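Local coordinates for protein probable glutamine synthetase (Pseudomonas aeruginosa, PDB 4HPP) that is a probable member of the glutamine synthetase family, with a catalytic domain that holds a magnesium ion and a bound glutamic acid, at residues N233-H238 against R334-T339; R201-R206 against T340-A345; L277-A282 against D393-L398; H132-L137 against Y186-R191. All blocks are in the same frame, centred on the assembly; numbering follows the deposited sequence.

How the contacts relate
From the N terminus, contact 4 closes first: it joins strands 124-137 and 185-194 and is complete before the others open. Helix 196-216 follows and opens contact 2, the loop from 201-206 to 340-345. Contact 1, which brings the start of strand 235-243 to the end of strand 330-336, nests inside that loop. Contact 3 starts within both, at the end of helix 261-281, and crosses them, since its partner helix 391-399 comes after both have closed. Contacts 1 and 4 share a sheet and the bound glutamic acid. Arg-206 of contact 2 lies against both, and Thr-281 connects contact 3 to contact 1. Contacts 3 and 4 do not touch.

Contact 1: N233-H238 against R334-T339; sequences NGVHLH and RPMDAT. With GLU (glutamic acid), chain D.
The imidazole of His-236 has Arg-334 over one face, where NE sits 3.9 Å above the ring plane, offset toward the rim; in turn His-236 NE2 lies over one face of the guanidinium, toward its rim. The two planes are 42° apart, so the groups are tilted rather than stacked, and the nearest atoms are His-236 CE1 and Arg-334 NH1 at 3.3 Å. A bend at chi3 (87°) turns NE of Arg-334 over the ring. At the imidazole edge, near its plane, OXT of the bound glutamic acid accepts a hydrogen bond from His-236 NE2 at 3.0 Å; the ligand's OE1 lies at the guanidinium edge. Gly-234 suits its place because a side chain there would run into OXT. Behind this polar side, apolar side chains meet. Val-235 CG1 meets Met-336 SD at 3.6 Å, and the flexible thioether chain carries CE on to Leu-237 CD2 at 3.5 Å. Val-235 N donates to Met-336 O at 2.9 Å, while a water spans Asn-233 O and Ala-338 N. The start of strand 235-243 with the loop before it, and the end of strand 330-336, form one wall of the glutamic acid pocket in a glutamine synthetase-type catalytic domain.

Contact 2: R201-R206 against T340-A345; sequences RAVNVR and TCPHLA
Ala-202 and Pro-342 bring the two backbones to 6.0 Å, CA to CA, where the flank of helix 196-216 meets the N-terminal end of helix 342-358. The motif is a capped helix start: Cys-341 holds the N-cap position, and its SG accepts from Leu-344 N at 3.6 Å. Proline fits directly after the cap, since its nitrogen has no hydrogen to offer where a first turn has no partner for one. Its ring is the centre of the apolar contact. Ala-202, small enough for close approach, puts CB 3.6 Å from Pro-342 CB. Val-203 crosses the proline at about a right angle, and its CG2 lies 3.4 Å from Pro-342 CG. The same methyl also touches His-343 CE1, while His-343 NE2 is hydrogen-bonded to Asp-200. Thr-340 OG1 is hydrogen-bonded to Asp-337 O. Arg-206 is long enough to reach Pro-342 and the carbonyl of Thr-340. Its CB points toward the other segment, the chain bends at chi2, and it meets Pro-342 tip to tip. Pro-342 CG lies over one guanidinium face; Thr-340 O lies at the guanidinium edge, in its plane, and takes a weak hydrogen bond from Arg-206 NH1 at 3.3 Å.

Contact 3: L277-A282 against D393-L398; sequences LCALTA and DALDCL
Ala-279 makes most of the apolar contact, and it does so with a single methyl. Its CB lies 4.1 Å from Ala-394 CB, 3.9 Å from Leu-395 CD2 and 4.0 Å from Leu-398 CG, so three residues of helix 391-399 gather round one carbon. Leu-398 CD2 also meets Leu-280 CD1 at 4.3 Å. The branched leucines fill the flanks of an interface that alanines keep close at the middle. This is a helix-helix crossing in the catalytic domain: the last turn of helix 261-281 runs across helix 391-399, with local axes 7.9 Å apart and at 124°. Helix 410-427 covers Leu-395 and Leu-398 from outside the pair, and helix 342-358 backs Leu-280. The closest approach is to a backbone atom. Ala-279 CB sits 3.5 Å from Ala-394 O, a carbonyl whose helical bond is supplied by Leu-398 N, and Ala-394 CB rests against the backbone of Ala-279. As for polar groups, Ala-279 O is hydrogen-bonded to the hydroxyl of Tyr-416, on helix 410-427.

Contact 4: H132-L137 against Y186-R191; sequences HEFSLL and YEVTCR. With MG (magnesium ion), chain B; GLU (glutamic acid), chain D.
Two acidic side chains, Glu-133 and Glu-187, share one face of an antiparallel sheet, in a non-hydrogen-bonded pair, crossing obliquely with their CG atoms 3.7 Å apart. A magnesium ion joins their ends: Glu-133 OE2 binds it at 2.2 Å. Glu-187 OE2 binds the magnesium at a longer 2.5 Å. The chains start differently: CG of Glu-133 is anti to the carbonyl carbon (chi1 -72°), CG of Glu-187 anti to the backbone N (chi1 -170°). The carboxylate planes are 86° apart. Glutamate suits both places because its extended chain carries an oxygen well clear of the sheet. The opposite face is aromatic and apolar. Tyr-186 CB makes a CH-pi contact over one face of the Phe-134 ring, 4.2 Å from its centroid, while Val-188 CG1 lies at the ring edge and Leu-136 CB adjoins the tyrosine ring. The strands are held by a reciprocal pair of bonds, Phe-134 N to Tyr-186 O at 3.0 Å and Tyr-186 N to Phe-134 O at 2.8 Å; the bond from Val-188 N to His-132 O is weak, and a water links His-132 ND1 with Val-188 O. Glu-180 is the third protein ligand of the magnesium, and OE2 of the bound glutamic acid adds another at 2.0 Å. Glu-133 grips the ligand's other end, since its OE1 accepts from the amino nitrogen. One carboxylate ties metal and glutamic acid together, and the positive magnesium probably offsets the repulsion between the acidic groups crowded round it.

Contact 1: N233-H238 against R334-T339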
# COMPACT_ATOMS: atom_id res chain seq x y z
N ASN A 233 -3.30 -17.27 -34.02
CA ASN A 233 -2.10 -17.84 -33.44
C ASN A 233 -1.91 -19.19 -34.18
O ASN A 233 -2.67 -20.16 -33.96
CB ASN A 233 -2.21 -18.07 -31.91
CG ASN A 233 -2.29 -16.77 -31.05
OD1 ASN A 233 -1.48 -15.83 -31.19
ND2 ASN A 233 -3.29 -16.74 -30.11
N GLY A 234 -0.89 -19.25 -35.05
CA GLY A 234 -0.54 -20.48 -35.73
C GLY A 234 0.50 -21.29 -34.97
O GLY A 234 1.05 -20.83 -33.99
N VAL A 235 0.70 -22.53 -35.41
CA VAL A 235 1.79 -23.38 -35.02
C VAL A 235 2.30 -23.86 -36.37
O VAL A 235 1.52 -24.27 -37.20
CB VAL A 235 1.32 -24.58 -34.17
CG1 VAL A 235 2.37 -25.72 -34.16
CG2 VAL A 235 1.03 -24.16 -32.73
N HIS A 236 3.61 -23.80 -36.61
CA HIS A 236 4.16 -24.29 -37.87
C HIS A 236 5.17 -25.33 -37.60
O HIS A 236 6.04 -25.18 -36.74
CB HIS A 236 4.82 -23.19 -38.70
CG HIS A 236 3.88 -22.10 -39.13
ND1 HIS A 236 4.32 -20.85 -39.40
CD2 HIS A 236 2.48 -22.07 -39.30
CE1 HIS A 236 3.26 -20.06 -39.74
NE2 HIS A 236 2.14 -20.80 -39.67
N LEU A 237 5.12 -26.40 -38.36
CA LEU A 237 5.97 -27.52 -38.08
C LEU A 237 6.95 -27.55 -39.25
O LEU A 237 6.49 -27.65 -40.37
CB LEU A 237 5.10 -28.77 -38.00
CG LEU A 237 5.69 -30.16 -37.95
CD1 LEU A 237 6.68 -30.26 -36.79
CD2 LEU A 237 4.56 -31.15 -37.79
N HIS A 238 8.25 -27.39 -38.97
CA HIS A 238 9.32 -27.59 -39.97
C HIS A 238 9.86 -28.97 -39.87
O HIS A 238 10.27 -29.39 -38.81
CB HIS A 238 10.48 -26.65 -39.70
CG HIS A 238 10.12 -25.21 -39.88
ND1 HIS A 238 10.22 -24.59 -41.09
CD2 HIS A 238 9.63 -24.28 -38.98
CE1 HIS A 238 9.80 -23.31 -40.98
NE2 HIS A 238 9.46 -23.11 -39.67
N ARG A 334 1.49 -25.87 -42.30
CA ARG A 334 1.03 -24.60 -41.78
C ARG A 334 -0.35 -24.64 -41.17
O ARG A 334 -0.64 -23.83 -40.28
CB ARG A 334 1.13 -23.48 -42.83
CG ARG A 334 2.53 -23.34 -43.38
CD ARG A 334 2.74 -22.16 -44.30
NE ARG A 334 3.08 -20.95 -43.57
CZ ARG A 334 2.27 -19.90 -43.47
NH1 ARG A 334 2.65 -18.81 -42.77
NH2 ARG A 334 1.07 -19.96 -44.07
N PRO A 335 -1.21 -25.60 -41.62
CA PRO A 335 -2.55 -25.61 -41.02
C PRO A 335 -2.57 -26.34 -39.65
O PRO A 335 -3.20 -27.40 -39.44
CB PRO A 335 -3.43 -26.24 -42.11
CG PRO A 335 -2.51 -26.56 -43.26
CD PRO A 335 -1.11 -26.55 -42.73
N MET A 336 -1.85 -25.73 -38.71
CA MET A 336 -1.65 -26.35 -37.42
C MET A 336 -1.75 -25.26 -36.39
O MET A 336 -1.42 -24.12 -36.70
CB MET A 336 -0.32 -27.07 -37.37
CG MET A 336 -0.21 -27.93 -36.13
SD MET A 336 1.40 -28.72 -35.94
CE MET A 336 1.24 -30.21 -36.97
N ASP A 337 -2.28 -25.60 -35.21
CA ASP A 337 -2.46 -24.63 -34.13
C ASP A 337 -2.16 -25.29 -32.78
O ASP A 337 -1.83 -26.51 -32.72
CB ASP A 337 -3.84 -23.95 -34.20
CG ASP A 337 -5.01 -24.91 -34.06
OD1 ASP A 337 -5.87 -24.92 -34.98
OD2 ASP A 337 -5.12 -25.61 -33.04
N ALA A 338 -2.19 -24.50 -31.69
CA ALA A 338 -1.76 -25.06 -30.38
C ALA A 338 -2.82 -25.87 -29.62
O ALA A 338 -2.55 -26.37 -28.51
CB ALA A 338 -1.20 -23.98 -29.51
N THR A 339 -4.04 -25.99 -30.18
CA THR A 339 -5.06 -26.84 -29.58
C THR A 339 -4.75 -28.30 -29.89
O THR A 339 -5.38 -29.21 -29.35
CB THR A 339 -6.50 -26.53 -30.09
OG1 THR A 339 -6.57 -26.79 -31.49
CG2 THR A 339 -6.85 -25.10 -29.85
N GLU D . -0.27 -15.97 -37.34
CA GLU D . -0.19 -16.80 -38.61
C GLU D . -0.85 -18.20 -38.53
O GLU D . -1.94 -18.37 -38.01
CB GLU D . 1.25 -16.95 -39.05
CG GLU D . 1.86 -15.67 -39.57
CD GLU D . 3.33 -15.80 -39.79
OE1 GLU D . 3.72 -15.73 -40.97
OE2 GLU D . 4.08 -15.99 -38.80
OXT GLU D . -0.30 -19.21 -38.98
O HOH W 1 -2.63 -21.90 -31.92

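Contact 2: R201-R206 against T340-A345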
# COMPACT_ATOMS: atom_id res chain seq x y z
N ARG A 201 9.37 -31.12 -27.11
CA ARG A 201 9.75 -29.69 -27.15
C ARG A 201 8.49 -28.80 -27.35
O ARG A 201 8.28 -27.83 -26.61
CB ARG A 201 10.83 -29.45 -28.19
CG ARG A 201 11.47 -28.08 -28.21
CD ARG A 201 12.83 -28.20 -28.91
NE ARG A 201 13.79 -28.90 -28.03
CZ ARG A 201 15.10 -29.07 -28.22
NH1 ARG A 201 15.73 -28.60 -29.27
NH2 ARG A 201 15.79 -29.72 -27.31
N ALA A 202 7.63 -29.20 -28.28
CA ALA A 202 6.46 -28.40 -28.53
C ALA A 202 5.70 -28.30 -27.20
O ALA A 202 5.37 -27.22 -26.76
CB ALA A 202 5.63 -29.02 -29.61
N VAL A 203 5.54 -29.42 -26.48
CA VAL A 203 4.79 -29.37 -25.20
C VAL A 203 5.53 -28.49 -24.17
O VAL A 203 4.93 -27.57 -23.58
CB VAL A 203 4.53 -30.79 -24.60
CG1 VAL A 203 4.03 -30.70 -23.15
CG2 VAL A 203 3.57 -31.57 -25.48
N ASN A 204 6.83 -28.76 -23.98
CA ASN A 204 7.67 -27.96 -23.11
C ASN A 204 7.61 -26.47 -23.40
O ASN A 204 7.47 -25.65 -22.47
CB ASN A 204 9.12 -28.36 -23.28
CG ASN A 204 9.42 -29.74 -22.79
OD1 ASN A 204 8.72 -30.29 -21.96
ND2 ASN A 204 10.47 -30.31 -23.30
N VAL A 205 7.74 -26.09 -24.67
CA VAL A 205 7.58 -24.65 -25.01
C VAL A 205 6.24 -24.07 -24.53
O VAL A 205 6.19 -22.91 -24.08
CB VAL A 205 7.78 -24.35 -26.52
CG1 VAL A 205 7.30 -22.96 -26.85
CG2 VAL A 205 9.25 -24.51 -26.93
N ARG A 206 5.15 -24.85 -24.58
CA ARG A 206 3.87 -24.31 -24.17
C ARG A 206 3.73 -24.22 -22.65
O ARG A 206 3.16 -23.22 -22.08
CB ARG A 206 2.76 -25.19 -24.71
CG ARG A 206 2.67 -25.14 -26.21
CD ARG A 206 2.19 -26.47 -26.76
NE ARG A 206 2.13 -26.42 -28.22
CZ ARG A 206 1.25 -27.07 -28.99
NH1 ARG A 206 0.32 -27.82 -28.39
NH2 ARG A 206 1.32 -26.96 -30.34
N THR A 340 -3.75 -28.54 -30.73
CA THR A 340 -3.30 -29.94 -30.96
C THR A 340 -2.57 -30.62 -29.83
O THR A 340 -2.18 -29.98 -28.87
CB THR A 340 -2.31 -30.04 -32.12
OG1 THR A 340 -1.18 -29.20 -31.84
CG2 THR A 340 -3.02 -29.63 -33.39
N CYS A 341 -2.41 -31.93 -29.95
CA CYS A 341 -1.46 -32.70 -29.16
C CYS A 341 -0.13 -32.88 -29.96
O CYS A 341 -0.04 -33.70 -30.85
CB CYS A 341 -2.10 -34.02 -28.71
SG CYS A 341 -0.87 -35.27 -28.24
N PRO A 342 0.91 -32.09 -29.66
CA PRO A 342 2.16 -32.16 -30.50
C PRO A 342 2.52 -33.55 -31.09
O PRO A 342 2.81 -33.66 -32.29
CB PRO A 342 3.24 -31.68 -29.53
CG PRO A 342 2.52 -30.75 -28.60
CD PRO A 342 1.02 -31.05 -28.61
N HIS A 343 2.50 -34.59 -30.27
CA HIS A 343 2.73 -35.99 -30.69
C HIS A 343 1.75 -36.56 -31.62
O HIS A 343 2.15 -37.27 -32.52
CB HIS A 343 2.68 -36.86 -29.49
CG HIS A 343 3.53 -36.34 -28.38
ND1 HIS A 343 3.04 -35.57 -27.41
CD2 HIS A 343 4.89 -36.50 -28.13
CE1 HIS A 343 4.05 -35.23 -26.56
NE2 HIS A 343 5.17 -35.81 -27.01
N LEU A 344 0.45 -36.29 -31.40
CA LEU A 344 -0.56 -36.79 -32.32
C LEU A 344 -0.48 -36.05 -33.66
O LEU A 344 -0.49 -36.65 -34.73
CB LEU A 344 -1.96 -36.73 -31.69
CG LEU A 344 -3.13 -37.14 -32.60
CD1 LEU A 344 -2.99 -38.62 -32.91
CD2 LEU A 344 -4.48 -36.82 -31.99
N ALA A 345 -0.32 -34.74 -33.58
CA ALA A 345 -0.22 -33.93 -34.77
C ALA A 345 0.98 -34.33 -35.60
O ALA A 345 0.82 -34.59 -36.78
CB ALA A 345 -0.20 -32.46 -34.42

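Contact 3: L277-A282 against D393-L398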
# COMPACT_ATOMS: atom_id res chain seq x y z
N LEU A 277 -5.82 -34.62 -42.36
CA LEU A 277 -4.80 -34.27 -41.37
C LEU A 277 -5.30 -33.08 -40.58
O LEU A 277 -4.85 -32.84 -39.45
CB LEU A 277 -3.49 -33.90 -42.01
CG LEU A 277 -2.66 -35.01 -42.63
CD1 LEU A 277 -1.43 -34.39 -43.32
CD2 LEU A 277 -2.32 -36.03 -41.59
N CYS A 278 -6.26 -32.36 -41.18
CA CYS A 278 -6.82 -31.22 -40.52
C CYS A 278 -7.58 -31.56 -39.24
O CYS A 278 -7.60 -30.76 -38.30
CB CYS A 278 -7.65 -30.41 -41.50
SG CYS A 278 -6.55 -29.63 -42.71
N ALA A 279 -8.16 -32.75 -39.20
CA ALA A 279 -8.91 -33.20 -38.05
C ALA A 279 -7.93 -33.42 -36.91
O ALA A 279 -8.32 -33.38 -35.74
CB ALA A 279 -9.67 -34.50 -38.35
N LEU A 280 -6.67 -33.65 -37.26
CA LEU A 280 -5.64 -33.96 -36.26
C LEU A 280 -4.62 -32.82 -36.08
O LEU A 280 -3.90 -32.80 -35.08
CB LEU A 280 -4.92 -35.30 -36.54
CG LEU A 280 -5.75 -36.58 -36.81
CD1 LEU A 280 -5.19 -37.42 -37.94
CD2 LEU A 280 -5.99 -37.45 -35.60
N THR A 281 -4.54 -31.87 -37.01
CA THR A 281 -3.60 -30.73 -36.84
C THR A 281 -4.31 -29.38 -36.67
O THR A 281 -3.66 -28.37 -36.34
CB THR A 281 -2.64 -30.61 -38.02
OG1 THR A 281 -3.38 -30.13 -39.14
CG2 THR A 281 -1.98 -31.96 -38.37
N ALA A 282 -5.62 -29.34 -36.95
CA ALA A 282 -6.47 -28.19 -36.56
C ALA A 282 -7.74 -28.76 -35.90
O ALA A 282 -8.82 -28.64 -36.46
CB ALA A 282 -6.81 -27.32 -37.77
N ASP A 393 -16.83 -31.31 -40.82
CA ASP A 393 -16.25 -31.62 -42.12
C ASP A 393 -14.88 -32.24 -41.98
O ASP A 393 -14.56 -33.16 -42.76
CB ASP A 393 -16.26 -30.39 -43.05
CG ASP A 393 -17.67 -29.74 -43.14
OD1 ASP A 393 -18.64 -30.37 -42.63
OD2 ASP A 393 -17.82 -28.61 -43.70
N ALA A 394 -14.10 -31.82 -40.97
CA ALA A 394 -12.73 -32.33 -40.88
C ALA A 394 -12.80 -33.72 -40.40
O ALA A 394 -12.06 -34.55 -40.90
CB ALA A 394 -11.81 -31.49 -40.02
N LEU A 395 -13.70 -34.02 -39.46
CA LEU A 395 -13.92 -35.44 -39.05
C LEU A 395 -14.58 -36.36 -40.10
O LEU A 395 -14.22 -37.54 -40.22
CB LEU A 395 -14.71 -35.54 -37.74
CG LEU A 395 -14.12 -34.69 -36.62
CD1 LEU A 395 -15.09 -34.64 -35.47
CD2 LEU A 395 -12.77 -35.23 -36.15
N ASP A 396 -15.55 -35.83 -40.86
CA ASP A 396 -15.99 -36.53 -42.07
C ASP A 396 -14.74 -36.96 -42.83
O ASP A 396 -14.55 -38.15 -43.02
CB ASP A 396 -16.92 -35.67 -42.96
CG ASP A 396 -18.16 -35.20 -42.22
OD1 ASP A 396 -18.53 -35.82 -41.20
OD2 ASP A 396 -18.76 -34.19 -42.64
N CYS A 397 -13.87 -36.01 -43.19
CA CYS A 397 -12.72 -36.33 -44.06
C CYS A 397 -11.85 -37.43 -43.53
O CYS A 397 -11.34 -38.23 -44.30
CB CYS A 397 -11.83 -35.13 -44.29
SG CYS A 397 -12.57 -33.70 -45.09
N LEU A 398 -11.62 -37.43 -42.22
CA LEU A 398 -10.75 -38.41 -41.56
C LEU A 398 -11.36 -39.80 -41.64
O LEU A 398 -10.66 -40.82 -41.77
CB LEU A 398 -10.64 -38.07 -40.09
CG LEU A 398 -9.41 -38.41 -39.24
CD1 LEU A 398 -9.89 -38.64 -37.82
CD2 LEU A 398 -8.46 -39.52 -39.71

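Contact 4: H132-L137 against Y186-R191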
# COMPACT_ATOMS: atom_id res chain seq x y z
N HIS A 132 5.74 -21.45 -32.35
CA HIS A 132 4.59 -21.18 -31.55
C HIS A 132 4.29 -19.72 -31.46
O HIS A 132 5.21 -18.92 -31.22
CB HIS A 132 4.79 -21.73 -30.17
CG HIS A 132 4.73 -23.26 -30.10
ND1 HIS A 132 5.84 -24.03 -29.88
CD2 HIS A 132 3.64 -24.13 -30.12
CE1 HIS A 132 5.47 -25.33 -29.81
NE2 HIS A 132 4.13 -25.39 -29.96
N GLU A 133 3.01 -19.34 -31.68
CA GLU A 133 2.61 -17.96 -31.49
C GLU A 133 1.58 -17.90 -30.33
O GLU A 133 0.80 -18.84 -30.11
CB GLU A 133 2.09 -17.36 -32.77
CG GLU A 133 3.16 -17.07 -33.82
CD GLU A 133 2.54 -16.84 -35.21
OE1 GLU A 133 1.31 -17.11 -35.39
OE2 GLU A 133 3.29 -16.40 -36.12
N PHE A 134 1.62 -16.80 -29.57
CA PHE A 134 0.73 -16.65 -28.44
C PHE A 134 0.44 -15.18 -28.12
O PHE A 134 1.17 -14.25 -28.58
CB PHE A 134 1.31 -17.40 -27.21
CG PHE A 134 2.65 -16.83 -26.72
CD1 PHE A 134 3.88 -17.30 -27.24
CD2 PHE A 134 2.69 -15.88 -25.69
CE1 PHE A 134 5.06 -16.81 -26.81
CE2 PHE A 134 3.90 -15.39 -25.25
CZ PHE A 134 5.08 -15.83 -25.81
N SER A 135 -0.59 -14.98 -27.32
CA SER A 135 -0.98 -13.68 -26.83
C SER A 135 -0.41 -13.61 -25.47
O SER A 135 -0.50 -14.60 -24.73
CB SER A 135 -2.52 -13.58 -26.62
OG SER A 135 -3.25 -13.49 -27.84
N LEU A 136 0.13 -12.44 -25.13
CA LEU A 136 0.58 -12.11 -23.78
C LEU A 136 -0.34 -11.06 -23.21
O LEU A 136 -0.32 -9.91 -23.65
CB LEU A 136 2.04 -11.62 -23.76
CG LEU A 136 2.67 -11.48 -22.37
CD1 LEU A 136 2.70 -12.82 -21.69
CD2 LEU A 136 4.08 -10.93 -22.41
N LEU A 137 -1.14 -11.47 -22.22
CA LEU A 137 -2.13 -10.61 -21.56
C LEU A 137 -1.69 -10.20 -20.19
O LEU A 137 -1.09 -11.00 -19.41
CB LEU A 137 -3.48 -11.32 -21.47
CG LEU A 137 -3.84 -11.97 -22.82
CD1 LEU A 137 -5.08 -12.84 -22.71
CD2 LEU A 137 -3.99 -10.83 -23.82
N TYR A 186 3.27 -12.62 -29.54
CA TYR A 186 4.70 -12.97 -29.57
C TYR A 186 4.94 -14.37 -30.13
O TYR A 186 4.04 -15.18 -30.22
CB TYR A 186 5.30 -12.88 -28.18
CG TYR A 186 5.14 -11.48 -27.66
CD1 TYR A 186 6.14 -10.53 -27.89
CD2 TYR A 186 3.93 -11.07 -27.03
CE1 TYR A 186 6.01 -9.25 -27.47
CE2 TYR A 186 3.81 -9.77 -26.59
CZ TYR A 186 4.86 -8.86 -26.82
OH TYR A 186 4.80 -7.55 -26.42
N GLU A 187 6.17 -14.60 -30.58
CA GLU A 187 6.56 -15.89 -31.09
C GLU A 187 7.93 -16.27 -30.53
O GLU A 187 8.87 -15.47 -30.50
CB GLU A 187 6.60 -15.88 -32.60
CG GLU A 187 6.77 -17.27 -33.21
CD GLU A 187 6.96 -17.28 -34.73
OE1 GLU A 187 7.18 -18.36 -35.32
OE2 GLU A 187 6.88 -16.22 -35.37
N VAL A 188 8.01 -17.50 -30.06
CA VAL A 188 9.29 -18.06 -29.71
C VAL A 188 9.56 -19.34 -30.54
O VAL A 188 8.65 -20.14 -30.78
CB VAL A 188 9.45 -18.24 -28.20
CG1 VAL A 188 8.33 -19.11 -27.63
CG2 VAL A 188 10.83 -18.83 -27.89
N THR A 189 10.79 -19.47 -31.04
CA THR A 189 11.17 -20.59 -31.87
C THR A 189 12.38 -21.23 -31.17
O THR A 189 13.13 -20.58 -30.38
CB THR A 189 11.56 -20.18 -33.31
OG1 THR A 189 12.62 -19.24 -33.23
CG2 THR A 189 10.47 -19.50 -34.10
N CYS A 190 12.57 -22.50 -31.45
CA CYS A 190 13.66 -23.24 -30.89
C CYS A 190 14.37 -24.05 -31.95
O CYS A 190 13.88 -24.20 -33.08
CB CYS A 190 13.15 -24.18 -29.81
SG CYS A 190 12.46 -23.32 -28.39
N ARG A 191 15.51 -24.62 -31.56
CA ARG A 191 16.30 -25.43 -32.44
C ARG A 191 15.55 -26.74 -32.73
O ARG A 191 14.87 -27.27 -31.88
CB ARG A 191 17.66 -25.62 -31.78
CG ARG A 191 18.54 -24.36 -31.90
CD ARG A 191 19.97 -24.51 -31.36
NE ARG A 191 20.31 -25.92 -31.12
CZ ARG A 191 20.54 -26.86 -32.06
NH1 ARG A 191 20.49 -26.55 -33.37
NH2 ARG A 191 20.82 -28.12 -31.68
MG MG B . 5.17 -16.33 -37.21
N GLU D . -0.27 -15.97 -37.34
CA GLU D . -0.19 -16.80 -38.61
C GLU D . -0.85 -18.20 -38.53
O GLU D . -1.94 -18.37 -38.01
CB GLU D . 1.25 -16.95 -39.05
CG GLU D . 1.86 -15.67 -39.57
CD GLU D . 3.33 -15.80 -39.79
OE1 GLU D . 3.72 -15.73 -40.97
OE2 GLU D . 4.08 -15.99 -38.80
OXT GLU D . -0.30 -19.21 -38.98
O HOH W 2 7.94 -22.64 -30.47